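Sugar kinase (Agrobacterium tumefaciens, PDB 2RBC) is a putative ribokinase-family sugar kinase that probably transfers a phosphate group from ATP to a carbohydrate substrate not yet identified. Local coordinates at residues 150-156 with 177-183; 29-33 with 283-288; 214-218 with 230-234; 235-239 with 250-255; 47-51 with 126-130. One frame throughout, in Å; residues are numbered along the deposited sequence. Where two conformers were deposited one is given.

Contact 1. Residues 150-156 with 177-183. With EDO (1,2-ethanediol), chain I.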
# COMPACT_ATOMS: atom_id res chain seq x y z
N CYS A 150 9.69 28.24 -13.80
CA CYS A 150 8.35 28.75 -14.05
C CYS A 150 8.43 30.09 -14.78
O CYS A 150 8.39 31.15 -14.15
CB CYS A 150 7.61 28.89 -12.73
SG CYS A 150 5.93 29.46 -12.93
N THR A 151 8.55 30.05 -16.09
CA THR A 151 8.76 31.26 -16.85
C THR A 151 7.42 31.78 -17.38
O THR A 151 6.48 31.00 -17.56
CB THR A 151 9.70 31.00 -18.00
OG1 THR A 151 9.03 30.23 -19.00
CG2 THR A 151 10.94 30.24 -17.51
N PRO A 152 7.31 33.10 -17.62
CA PRO A 152 6.09 33.59 -18.29
C PRO A 152 5.80 32.92 -19.64
O PRO A 152 4.65 32.72 -19.97
CB PRO A 152 6.34 35.09 -18.45
CG PRO A 152 7.34 35.42 -17.39
CD PRO A 152 8.23 34.20 -17.28
N GLU A 153 6.83 32.56 -20.39
CA GLU A 153 6.61 31.83 -21.64
C GLU A 153 5.99 30.42 -21.41
O GLU A 153 5.11 30.03 -22.19
CB GLU A 153 7.92 31.76 -22.45
CG GLU A 153 8.32 33.10 -23.12
CD GLU A 153 9.56 32.98 -24.04
OE1 GLU A 153 10.19 31.89 -24.01
OE2 GLU A 153 9.91 33.96 -24.78
N ASP A 154 6.43 29.69 -20.37
CA ASP A 154 5.77 28.46 -19.93
C ASP A 154 4.28 28.69 -19.64
O ASP A 154 3.42 27.93 -20.10
CB ASP A 154 6.38 27.87 -18.62
CG ASP A 154 7.85 27.38 -18.77
OD1 ASP A 154 8.29 27.20 -19.94
OD2 ASP A 154 8.53 27.21 -17.68
N ILE A 155 3.97 29.70 -18.84
CA ILE A 155 2.62 29.88 -18.33
C ILE A 155 1.67 30.45 -19.38
O ILE A 155 0.46 30.21 -19.33
CB ILE A 155 2.64 30.75 -17.05
CG1 ILE A 155 3.45 30.03 -15.94
CG2 ILE A 155 1.22 31.08 -16.55
CD1 ILE A 155 2.84 28.67 -15.46
N ALA A 156 2.22 31.18 -20.35
CA ALA A 156 1.38 31.86 -21.34
C ALA A 156 0.66 30.86 -22.21
O ALA A 156 -0.33 31.20 -22.86
CB ALA A 156 2.24 32.83 -22.24
N VAL A 177 2.96 34.42 -11.72
CA VAL A 177 3.20 34.60 -13.16
C VAL A 177 1.83 34.59 -13.88
O VAL A 177 1.52 35.49 -14.67
CB VAL A 177 4.18 33.50 -13.71
CG1 VAL A 177 4.32 33.59 -15.25
CG2 VAL A 177 5.56 33.63 -13.02
N ALA A 178 0.96 33.64 -13.52
CA ALA A 178 -0.34 33.54 -14.18
C ALA A 178 -1.15 34.85 -14.04
O ALA A 178 -1.74 35.37 -15.01
CB ALA A 178 -1.13 32.34 -13.63
N ARG A 179 -1.19 35.38 -12.83
CA ARG A 179 -1.96 36.59 -12.58
C ARG A 179 -1.38 37.77 -13.35
O ARG A 179 -2.13 38.57 -13.92
CB ARG A 179 -2.03 36.90 -11.09
CG ARG A 179 -2.89 38.09 -10.78
CD ARG A 179 -3.01 38.32 -9.30
NE ARG A 179 -1.70 38.54 -8.67
CZ ARG A 179 -1.53 38.71 -7.37
NH1 ARG A 179 -2.57 38.67 -6.55
NH2 ARG A 179 -0.31 38.90 -6.87
N ALA A 180 -0.05 37.87 -13.37
CA ALA A 180 0.64 38.91 -14.15
C ALA A 180 0.26 38.83 -15.62
O ALA A 180 0.21 39.85 -16.29
CB ALA A 180 2.20 38.81 -13.99
N LEU A 181 0.03 37.62 -16.12
CA LEU A 181 -0.35 37.40 -17.53
C LEU A 181 -1.85 37.57 -17.79
O LEU A 181 -2.33 37.37 -18.91
CB LEU A 181 0.10 35.99 -17.99
CG LEU A 181 1.61 35.75 -18.21
CD1 LEU A 181 1.96 34.25 -18.17
CD2 LEU A 181 2.08 36.37 -19.51
N GLY A 182 -2.62 37.93 -16.76
CA GLY A 182 -4.04 38.18 -16.93
C GLY A 182 -4.90 36.93 -16.85
O GLY A 182 -6.07 36.96 -17.22
N LYS A 183 -4.35 35.83 -16.33
CA LYS A 183 -5.01 34.53 -16.35
C LYS A 183 -5.60 34.28 -14.99
O LYS A 183 -5.16 34.86 -13.99
CB LYS A 183 -4.02 33.42 -16.73
CG LYS A 183 -3.59 33.54 -18.18
CD LYS A 183 -2.44 32.69 -18.51
CE LYS A 183 -1.95 32.99 -19.93
NZ LYS A 183 -2.93 32.72 -21.07
C1 EDO I . 11.49 27.20 -18.93
O1 EDO I . 11.24 26.38 -17.79
C2 EDO I . 12.90 27.83 -18.90
O2 EDO I . 13.45 27.90 -17.58
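P152 crosses V177 at about a right angle: its CB and CG each lie 4.1 Å from V177 CG1, and P152 CA comes closer, to 3.5 Å from that methyl. The flat carboxylate of D154 makes no contact with 177-183 and is turned to the start of its own helix. Its OD2 takes the T151 N-H from above the carboxylate plane, 55° out of it, and also a bond from O1 of a 1,2-ethanediol molecule, 2.8 Å from D154 OD2. In return D154 N donates to T151 OG1 over 3.0 Å, so T151 and D154 form a capping box at the start of helix 152-155. I155 points into the contact from the same turn. Its CG2 branch, anti to the backbone N, reaches L181 CD1 at 3.6 Å and also lies against A178, while its CG1 rests on V177 CG1 at 3.7 Å. Helix 168-180 connects the parallel strands 160-163 and 185-189 in a beta-alpha-beta crossover of the kinase core, and the short helix 152-155 packs beside its C-terminal end. That end closes with a Schellman motif: G182 has positive phi, and K183 N and G182 N bond back to A178 O and R179 O. Beyond it K183 runs past the I155 carbonyl, its CE 3.7 Å from I155 O, before NZ hydrogen-bonds to F158 O. W86 of strand 82-90 covers the C150 and I155 side chains, and C150 SG approaches V177 CG2 to 4.2 Å.

Contact 2. Residues 29-33 with 283-288; sequences GKHVL and ALAMAE
V32, in the first strand of the kinase core, and K30, just before it, both turn toward the last turns of helix 274-287. This is helix-on-sheet packing in the alpha/beta fold of the pfkB family: the axes of strand 31-33 and helix 283-287 approach to 8.5 Å and run at 131°. The DTLAAGD sequence at the start of that helix closely resembles the family's DTxGAGD motif, which in relatives carries the catalytic base; residues 283-288 are at its other end.

The apolar contacts centre on V32, whose two methyls divide the helix surface between them. CG1, anti to the backbone N (chi1 -179°), meets A283 CB at 4.1 Å, whereas CG2 lies 4.0 Å from L284 CA and also near A287 CB. L284 brings CD1 to within 3.9 Å of K30 CB. The small side chain of A287 lets the lysine come close, with K30 CB at 3.7 Å from A287 CB, and the aliphatic part of the lysine then runs over the A287 carbonyl. H31, between the two, faces the other way and has its ring edge-to-face with F158.

No direct hydrogen bond joins the segments; water does it instead. One molecule accepts from K30 N and donates to E288 OE2, whose partner oxygen OE1 makes a salt bridge with R319. A second donates to A287 O at 2.7 Å. The same water receives only a weak bond from the lysine, with K30 NZ 3.4 Å from its oxygen.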
# COMPACT_ATOMS: atom_id res chain seq x y z
N GLY A 29 -10.82 22.45 -26.12
CA GLY A 29 -11.01 22.69 -24.71
C GLY A 29 -9.93 23.62 -24.20
O GLY A 29 -8.80 23.62 -24.68
N LYS A 30 -10.28 24.38 -23.18
CA LYS A 30 -9.30 25.22 -22.54
C LYS A 30 -8.25 24.37 -21.84
O LYS A 30 -8.51 23.27 -21.39
CB LYS A 30 -9.98 26.17 -21.54
CG LYS A 30 -10.98 27.12 -22.22
CD LYS A 30 -10.29 28.13 -23.12
CE LYS A 30 -11.27 28.93 -23.95
NZ LYS A 30 -10.64 30.17 -24.39
N HIS A 31 -7.05 24.93 -21.74
CA HIS A 31 -5.93 24.27 -21.16
C HIS A 31 -5.62 24.84 -19.78
O HIS A 31 -5.35 26.02 -19.63
CB HIS A 31 -4.73 24.45 -22.08
CG HIS A 31 -3.63 23.47 -21.81
ND1 HIS A 31 -2.52 23.36 -22.61
CD2 HIS A 31 -3.49 22.52 -20.84
CE1 HIS A 31 -1.73 22.41 -22.13
NE2 HIS A 31 -2.29 21.90 -21.05
N VAL A 32 -5.70 23.97 -18.76
CA VAL A 32 -5.48 24.33 -17.36
C VAL A 32 -4.21 23.61 -16.86
O VAL A 32 -4.10 22.40 -17.02
CB VAL A 32 -6.67 23.92 -16.48
CG1 VAL A 32 -6.42 24.31 -15.05
CG2 VAL A 32 -8.00 24.53 -16.99
N LEU A 33 -3.26 24.36 -16.31
CA LEU A 33 -2.14 23.87 -15.54
C LEU A 33 -2.52 23.63 -14.11
O LEU A 33 -2.93 24.55 -13.41
CB LEU A 33 -0.98 24.85 -15.53
CG LEU A 33 0.30 24.45 -14.76
CD1 LEU A 33 0.96 23.11 -15.29
CD2 LEU A 33 1.31 25.59 -14.77
N ALA A 283 -11.76 25.58 -12.08
CA ALA A 283 -10.66 26.11 -12.83
C ALA A 283 -10.90 26.10 -14.34
O ALA A 283 -10.66 27.10 -15.02
CB ALA A 283 -9.39 25.36 -12.49
N LEU A 284 -11.42 24.99 -14.85
CA LEU A 284 -11.87 24.96 -16.22
C LEU A 284 -12.99 25.97 -16.50
O LEU A 284 -12.91 26.66 -17.49
CB LEU A 284 -12.25 23.54 -16.66
CG LEU A 284 -12.77 23.34 -18.11
CD1 LEU A 284 -11.69 23.70 -19.10
CD2 LEU A 284 -13.25 21.90 -18.29
N ALA A 285 -13.99 26.07 -15.62
CA ALA A 285 -15.08 27.06 -15.83
C ALA A 285 -14.53 28.51 -15.94
O ALA A 285 -14.98 29.31 -16.76
CB ALA A 285 -16.13 26.95 -14.71
N MSE A 286 -13.55 28.84 -15.09
CA MSE A 286 -12.86 30.13 -15.18
C MSE A 286 -12.09 30.32 -16.50
O MSE A 286 -12.18 31.38 -17.11
CB MSE A 286 -11.90 30.34 -14.00
CG MSE A 286 -12.54 30.42 -12.65
SE MSE A 286 -13.92 31.79 -12.44
CE MSE A 286 -15.53 30.70 -12.90
N ALA A 287 -11.38 29.30 -16.95
CA ALA A 287 -10.66 29.35 -18.22
C ALA A 287 -11.68 29.57 -19.37
O ALA A 287 -11.43 30.33 -20.33
CB ALA A 287 -9.84 28.06 -18.41
N GLU A 288 -12.87 28.99 -19.21
CA GLU A 288 -13.96 29.19 -20.15
C GLU A 288 -14.72 30.54 -20.05
O GLU A 288 -15.56 30.80 -20.88
CB GLU A 288 -15.00 28.06 -20.02
CG GLU A 288 -14.49 26.69 -20.30
CD GLU A 288 -15.53 25.58 -20.14
OE1 GLU A 288 -16.69 25.86 -19.72
OE2 GLU A 288 -15.17 24.42 -20.47
O HOH W 1 -13.07 24.01 -22.55
O HOH W 2 -9.39 31.56 -21.52

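Contact 3. Residues 214-218 with 230-234; sequences ATRLT and LHARY. With SO4 (sulfate ion), chain E.
L217 and R233 slide past each other in opposite directions, which brings the guanidinium to the backbone of L217 while the leucine side chain stays beside it. The arginine is extended from CG to NE, and R233 NH1 donates to L217 O at 3.0 Å with an N-H...O angle of 171°. The oxygen lies in the guanidinium plane, at its edge, although the nitrogen approaches from well above the carbonyl plane, 56° out of it. A water completes a second path, accepting from R233 NH2 and donating to L217 O.

Deeper in, L230 is the shared partner. T218 meets it at about a right angle, CG2 lying 3.7 Å from L230 CG and close to CD2 as well. L217 CD2 meets the same L230 CD2 branch at 3.9 Å, while A214 CB sits 4.1 Å from L230 CD1. With OG1 held between the backbone N and the carbonyl carbon (chi1 68°), T218 turns CG2 to L230 and bonds OG1 back to A214 O at 3.0 Å. That oxygen is gripped by T218 N as well, from the opposite face of its plane. The Y234 ring has R233 CB over its centre.

Helices 211-218 and 223-233 connect, one after the other, the parallel strands 206-210 and 238-242, and F209 and I239 of those strands back L230. R216 NH1 bonds a sulfate, probably from the crystallisation liquor, which also accepts from V194 N.

Because L217 O lies at the C-terminal end of its helix, where carbonyls carry a partial negative charge, the cationic R233 probably stabilises that end while apolar packing holds the interior.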
# COMPACT_ATOMS: atom_id res chain seq x y z
N ALA A 214 -10.46 27.09 5.97
CA ALA A 214 -11.05 28.38 6.29
C ALA A 214 -11.25 28.55 7.79
O ALA A 214 -11.06 29.65 8.32
CB ALA A 214 -12.34 28.55 5.55
N THR A 215 -11.62 27.46 8.46
CA THR A 215 -11.78 27.44 9.92
C THR A 215 -10.47 27.79 10.58
O THR A 215 -10.42 28.61 11.47
CB THR A 215 -12.24 26.04 10.39
OG1 THR A 215 -13.47 25.68 9.71
CG2 THR A 215 -12.44 26.01 11.86
N ARG A 216 -9.39 27.16 10.12
CA ARG A 216 -8.11 27.42 10.70
C ARG A 216 -7.64 28.83 10.47
O ARG A 216 -7.08 29.46 11.36
CB ARG A 216 -7.04 26.46 10.16
CG ARG A 216 -5.71 26.67 10.91
CD ARG A 216 -4.54 25.78 10.45
NE ARG A 216 -4.86 24.36 10.44
CZ ARG A 216 -4.00 23.40 10.10
NH1 ARG A 216 -2.75 23.69 9.76
NH2 ARG A 216 -4.40 22.13 10.11
N LEU A 217 -7.87 29.33 9.26
CA LEU A 217 -7.38 30.64 8.87
C LEU A 217 -8.10 31.77 9.60
O LEU A 217 -7.48 32.78 9.93
CB LEU A 217 -7.46 30.81 7.33
CG LEU A 217 -6.69 31.96 6.67
CD1 LEU A 217 -5.18 31.94 7.00
CD2 LEU A 217 -6.91 31.90 5.17
N THR A 218 -9.41 31.61 9.85
CA THR A 218 -10.24 32.65 10.44
C THR A 218 -10.46 32.45 11.90
O THR A 218 -10.78 33.39 12.63
CB THR A 218 -11.65 32.71 9.80
OG1 THR A 218 -12.41 31.53 10.15
CG2 THR A 218 -11.55 32.89 8.29
N LEU A 230 -12.77 36.78 5.29
CA LEU A 230 -11.89 36.39 4.23
C LEU A 230 -11.99 37.41 3.08
O LEU A 230 -10.98 37.75 2.47
CB LEU A 230 -12.20 34.95 3.74
CG LEU A 230 -11.84 33.80 4.68
CD1 LEU A 230 -12.37 32.45 4.14
CD2 LEU A 230 -10.29 33.79 4.87
N HIS A 231 -13.17 37.93 2.81
CA HIS A 231 -13.29 38.98 1.83
C HIS A 231 -12.50 40.25 2.23
O HIS A 231 -11.81 40.85 1.43
CB HIS A 231 -14.74 39.39 1.59
CG HIS A 231 -14.85 40.63 0.76
ND1 HIS A 231 -14.54 40.64 -0.58
CD2 HIS A 231 -15.09 41.91 1.10
CE1 HIS A 231 -14.65 41.87 -1.04
NE2 HIS A 231 -15.01 42.66 -0.04
N ALA A 232 -12.63 40.65 3.48
CA ALA A 232 -11.99 41.84 3.99
C ALA A 232 -10.49 41.70 3.90
O ALA A 232 -9.81 42.67 3.59
CB ALA A 232 -12.42 42.15 5.42
N ARG A 233 -9.96 40.51 4.17
CA ARG A 233 -8.53 40.25 4.09
C ARG A 233 -7.98 40.28 2.65
O ARG A 233 -6.86 40.70 2.43
CB ARG A 233 -8.18 38.91 4.73
CG ARG A 233 -8.30 38.93 6.22
CD ARG A 233 -7.86 37.60 6.78
NE ARG A 233 -8.16 37.52 8.20
CZ ARG A 233 -7.99 36.42 8.93
NH1 ARG A 233 -7.57 35.31 8.37
NH2 ARG A 233 -8.30 36.44 10.22
N TYR A 234 -8.78 39.81 1.71
CA TYR A 234 -8.42 39.64 0.31
C TYR A 234 -9.50 40.26 -0.60
O TYR A 234 -10.14 39.55 -1.39
CB TYR A 234 -8.28 38.16 0.01
CG TYR A 234 -7.40 37.42 0.96
CD1 TYR A 234 -6.06 37.73 1.08
CD2 TYR A 234 -7.92 36.41 1.76
CE1 TYR A 234 -5.24 37.06 1.99
CE2 TYR A 234 -7.13 35.73 2.65
CZ TYR A 234 -5.79 36.04 2.75
OH TYR A 234 -5.02 35.34 3.65
S SO4 E . -0.66 25.96 11.95
O1 SO4 E . -1.52 26.27 13.09
O2 SO4 E . 0.60 26.70 12.03
O3 SO4 E . -0.39 24.52 11.89
O4 SO4 E . -1.35 26.37 10.74
O HOH W 3 -7.41 34.77 12.49

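Contact 4. Residues 235-239 with 250-255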
# COMPACT_ATOMS: atom_id res chain seq x y z
N PRO A 235 -9.76 41.57 -0.46
CA PRO A 235 -10.96 42.15 -1.04
C PRO A 235 -11.03 42.19 -2.57
O PRO A 235 -12.10 42.32 -3.12
CB PRO A 235 -10.99 43.57 -0.44
CG PRO A 235 -9.57 43.88 -0.20
CD PRO A 235 -8.99 42.58 0.29
N GLN A 236 -9.88 42.07 -3.21
CA GLN A 236 -9.79 42.07 -4.68
C GLN A 236 -9.75 40.66 -5.26
O GLN A 236 -9.51 40.48 -6.46
CB GLN A 236 -8.50 42.82 -5.04
CG GLN A 236 -8.23 43.07 -6.51
CD GLN A 236 -6.72 43.37 -6.79
OE1 GLN A 236 -5.79 42.69 -6.28
NE2 GLN A 236 -6.49 44.42 -7.58
N THR A 237 -10.05 39.66 -4.43
CA THR A 237 -9.92 38.26 -4.78
C THR A 237 -11.31 37.62 -4.74
O THR A 237 -12.09 37.90 -3.82
CB THR A 237 -8.96 37.58 -3.80
OG1 THR A 237 -7.74 38.34 -3.74
CG2 THR A 237 -8.61 36.12 -4.17
N PHE A 238 -11.61 36.76 -5.72
CA PHE A 238 -12.72 35.81 -5.61
C PHE A 238 -12.44 34.80 -4.47
O PHE A 238 -11.40 34.12 -4.47
CB PHE A 238 -12.97 35.11 -6.95
CG PHE A 238 -14.08 34.09 -6.90
CD1 PHE A 238 -13.84 32.82 -6.40
CD2 PHE A 238 -15.37 34.41 -7.35
CE1 PHE A 238 -14.84 31.89 -6.35
CE2 PHE A 238 -16.37 33.47 -7.30
CZ PHE A 238 -16.10 32.22 -6.81
N ILE A 239 -13.35 34.71 -3.49
CA ILE A 239 -13.19 33.78 -2.37
C ILE A 239 -14.42 32.89 -2.21
O ILE A 239 -15.53 33.39 -2.05
CB ILE A 239 -13.05 34.53 -1.03
CG1 ILE A 239 -11.90 35.57 -1.07
CG2 ILE A 239 -12.90 33.53 0.13
CD1 ILE A 239 -10.51 34.98 -1.16
N TRP A 250 -19.67 32.19 -1.26
CA TRP A 250 -18.57 32.94 -1.90
C TRP A 250 -18.83 34.43 -1.96
O TRP A 250 -19.99 34.89 -1.82
CB TRP A 250 -18.27 32.41 -3.34
CG TRP A 250 -19.22 32.89 -4.44
CD1 TRP A 250 -19.02 33.94 -5.27
CD2 TRP A 250 -20.45 32.29 -4.83
NE1 TRP A 250 -20.07 34.06 -6.15
CE2 TRP A 250 -20.96 33.05 -5.91
CE3 TRP A 250 -21.19 31.18 -4.38
CZ2 TRP A 250 -22.19 32.75 -6.52
CZ3 TRP A 250 -22.38 30.87 -4.99
CH2 TRP A 250 -22.87 31.66 -6.07
N THR A 251 -17.74 35.15 -2.17
CA THR A 251 -17.74 36.57 -2.45
C THR A 251 -16.93 36.85 -3.72
O THR A 251 -15.86 36.27 -3.97
CB THR A 251 -17.19 37.41 -1.24
OG1 THR A 251 -15.84 37.02 -0.96
CG2 THR A 251 -18.02 37.24 0.04
N GLU A 252 -17.46 37.74 -4.55
CA GLU A 252 -16.76 38.21 -5.74
C GLU A 252 -15.67 39.21 -5.37
O GLU A 252 -15.73 39.85 -4.31
CB GLU A 252 -17.74 38.90 -6.68
CG GLU A 252 -18.98 38.09 -7.04
CD GLU A 252 -18.71 36.98 -8.04
OE1 GLU A 252 -17.60 36.94 -8.64
OE2 GLU A 252 -19.64 36.15 -8.22
N ALA A 253 -14.72 39.38 -6.29
CA ALA A 253 -13.75 40.46 -6.20
C ALA A 253 -14.46 41.79 -6.02
O ALA A 253 -15.49 42.00 -6.63
CB ALA A 253 -12.88 40.51 -7.46
N ASP A 254 -13.89 42.61 -5.15
CA ASP A 254 -14.28 44.00 -4.92
C ASP A 254 -15.71 44.22 -4.38
O ASP A 254 -16.19 45.35 -4.39
CB ASP A 254 -14.02 44.86 -6.19
CG ASP A 254 -12.53 44.86 -6.63
OD1 ASP A 254 -11.59 44.70 -5.82
OD2 ASP A 254 -12.31 45.07 -7.83
N ASP A 255 -16.37 43.17 -3.86
CA ASP A 255 -17.73 43.27 -3.33
C ASP A 255 -17.93 42.33 -2.15
O ASP A 255 -17.69 41.15 -2.28
CB ASP A 255 -18.77 42.94 -4.42
CG ASP A 255 -20.18 43.35 -4.04
OD1 ASP A 255 -20.75 42.90 -3.02
OD2 ASP A 255 -20.75 44.20 -4.76
O HOH W 4 -14.17 38.62 -2.36
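P235 O receives D254 N at 2.7 Å, the donor in the carbonyl plane and the N-H...O angle 151°. The N-H belongs to the third residue of a type II turn, E252 to D255, so the turn is tied to P235, two residues beyond helix 223-233. Next to this bond A253 CB touches Q236 O. Further along, I239 and T251 form an antiparallel hydrogen-bonded pair, with I239 N to T251 O at 3.0 Å and T251 N to I239 O at 2.8 Å. Strands 238-242 and 248-251 thus make a beta hairpin in the main sheet, strand 238-242 also pairing in parallel with 206-210. Where the ladder opens, a water bonds T251 OG1 and lies near T237 O and E252 O, more acceptors than its protons can serve.

The F238 ring and the five-membered ring of W250 lie across the hairpin with planes 26° apart and centroids 5.1 Å apart, slid so far that they barely overlap; the close approach is F238 CE2 to W250 CD1, 3.4 Å. W250 is held there by E252: OE2 lies in the plane of the indole, 3.0 Å from W250 NE1, but NE1 meets it from above the carboxylate plane. E252 OE1 borders the F238 ring edge and also bonds S292 OG. Farther out, F282 and H206 meet F238, H259 meets W250, and a bound sulfate sits about 3 Å from the indole side chain.

Contact 5. Residues 47-51 with 126-130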
# COMPACT_ATOMS: atom_id res chain seq x y z
N ALA A 47 -15.74 -3.79 5.20
CA ALA A 47 -17.06 -3.67 5.82
C ALA A 47 -16.89 -2.79 7.05
O ALA A 47 -17.39 -1.66 7.12
CB ALA A 47 -17.60 -5.02 6.20
N ASP A 48 -16.12 -3.29 8.00
CA ASP A 48 -15.91 -2.62 9.25
C ASP A 48 -14.50 -2.07 9.36
O ASP A 48 -13.51 -2.80 9.17
CB ASP A 48 -16.14 -3.58 10.42
CG ASP A 48 -17.56 -4.11 10.46
OD1 ASP A 48 -18.49 -3.36 10.07
OD2 ASP A 48 -17.75 -5.27 10.87
N MSE A 49 -14.43 -0.79 9.70
CA MSE A 49 -13.19 -0.14 10.06
C MSE A 49 -12.45 -0.90 11.15
O MSE A 49 -13.01 -1.20 12.19
CB MSE A 49 -13.51 1.28 10.54
CG MSE A 49 -12.30 2.16 10.66
SE MSE A 49 -11.45 2.42 8.91
CE MSE A 49 -12.65 3.75 8.07
N PRO A 50 -11.17 -1.23 10.92
CA PRO A 50 -10.40 -1.83 12.00
C PRO A 50 -10.24 -0.87 13.16
O PRO A 50 -10.32 0.34 12.99
CB PRO A 50 -9.05 -2.12 11.35
CG PRO A 50 -8.97 -1.21 10.23
CD PRO A 50 -10.35 -1.12 9.71
N LYS A 51 -10.00 -1.44 14.33
CA LYS A 51 -9.97 -0.69 15.58
C LYS A 51 -8.75 -1.09 16.40
O LYS A 51 -8.75 -0.96 17.63
CB LYS A 51 -11.26 -0.97 16.38
CG LYS A 51 -12.57 -0.54 15.67
CD LYS A 51 -12.61 0.98 15.38
CE LYS A 51 -13.72 1.39 14.39
NZ LYS A 51 -15.11 0.99 14.80
N ILE A 126 -8.05 3.06 3.99
CA ILE A 126 -9.00 1.99 4.32
C ILE A 126 -10.35 2.68 4.46
O ILE A 126 -10.50 3.56 5.32
CB ILE A 126 -8.60 1.24 5.60
CG1 ILE A 126 -7.16 0.67 5.48
CG2 ILE A 126 -9.61 0.10 5.91
CD1 ILE A 126 -6.51 0.30 6.78
N ILE A 127 -11.29 2.31 3.59
CA ILE A 127 -12.60 2.92 3.47
C ILE A 127 -13.68 1.88 3.87
O ILE A 127 -13.85 0.85 3.19
CB ILE A 127 -12.84 3.41 2.04
CG1 ILE A 127 -11.62 4.20 1.54
CG2 ILE A 127 -14.10 4.21 1.94
CD1 ILE A 127 -11.76 4.77 0.15
N ASP A 128 -14.36 2.13 4.99
CA ASP A 128 -15.36 1.19 5.51
C ASP A 128 -16.69 1.36 4.78
O ASP A 128 -16.80 2.16 3.83
CB ASP A 128 -15.50 1.28 7.06
CG ASP A 128 -16.13 2.59 7.55
OD1 ASP A 128 -16.57 3.39 6.72
OD2 ASP A 128 -16.15 2.80 8.78
N ASN A 129 -17.68 0.56 5.16
CA ASN A 129 -18.97 0.65 4.48
C ASN A 129 -19.85 1.84 4.91
O ASN A 129 -20.97 1.97 4.44
CB ASN A 129 -19.74 -0.67 4.57
CG ASN A 129 -20.13 -1.04 5.99
OD1 ASN A 129 -20.17 -0.19 6.89
ND2 ASN A 129 -20.40 -2.31 6.19
N ARG A 130 -19.33 2.71 5.78
CA ARG A 130 -19.91 4.04 5.98
C ARG A 130 -19.27 5.11 5.08
O ARG A 130 -19.61 6.29 5.20
CB ARG A 130 -19.72 4.51 7.41
CG ARG A 130 -20.13 3.54 8.46
CD ARG A 130 -19.86 4.19 9.77
NE ARG A 130 -19.32 3.27 10.76
CZ ARG A 130 -18.76 3.64 11.92
NH1 ARG A 130 -18.30 2.71 12.76
NH2 ARG A 130 -18.64 4.94 12.24
O HOH W 5 -21.13 -3.67 8.46
O HOH W 6 -16.65 0.79 10.32
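A47 O and N129 make a close join although both residues are exposed: N129 N donates to A47 O at 3.0 Å with an angle of 168°, and the N129 amide carbon CG also lies 3.0 Å from that oxygen. M49, a selenomethionine, packs next to it in the buried part. Bent at chi2 and chi3, it curls CE back to 3.5 Å from I126 O, while its CB packs on D128 OD2 at 3.5 Å and the two side chains cross at about a right angle. A water reinforces this pair, accepting from M49 N and donating to D128 OD2, 2.6 Å from that oxygen. P50 CD closes over I126 CG2 at 4.1 Å.

The solvent side is looser. There another water links D48 OD1 to N129 ND2, and K51 NZ and R130 NH1 stand 4.2 Å apart, a like-charge pair probably eased by the salt bridge from R130 to E132. D128 OD1 accepts R130 N from above the carboxylate plane, forming an Asx turn, and also E132 N.

The second subunit also covers this region: its G52 touches M49, its L134 touches P50, and its K51 meets K51 of this chain. This loop follows strand 39-45 and the turn follows strand 121-127, both strands of the small sheet that also holds 60-66 and 133-138, consistent with the lid of ribokinase-family enzymes, through which two subunits commonly pair.

In the fold
Four contacts belong to the alpha/beta core, and contact 5 stands apart on the lid-like sheet, its centre about 45 Å from that of contact 1 and 34 Å from that of contact 3. Contacts 1 and 2 touch directly, I155 CD1 lying 3.5 Å from L33 CD2. Contacts 3 and 4, with centres about 12 Å apart, pack helix against sheet: H231 CB is 3.6 Å from T251 OG1 and L230 CB 3.9 Å from I239 CG2. Contacts 2 and 4 reach the same sheet without touching, their nearest atoms about 6 Å apart. In pfkB-family kinases the sugar site lies between core and lid, consistent with contact 5 being on the side opposite contacts 1, 2 and 4.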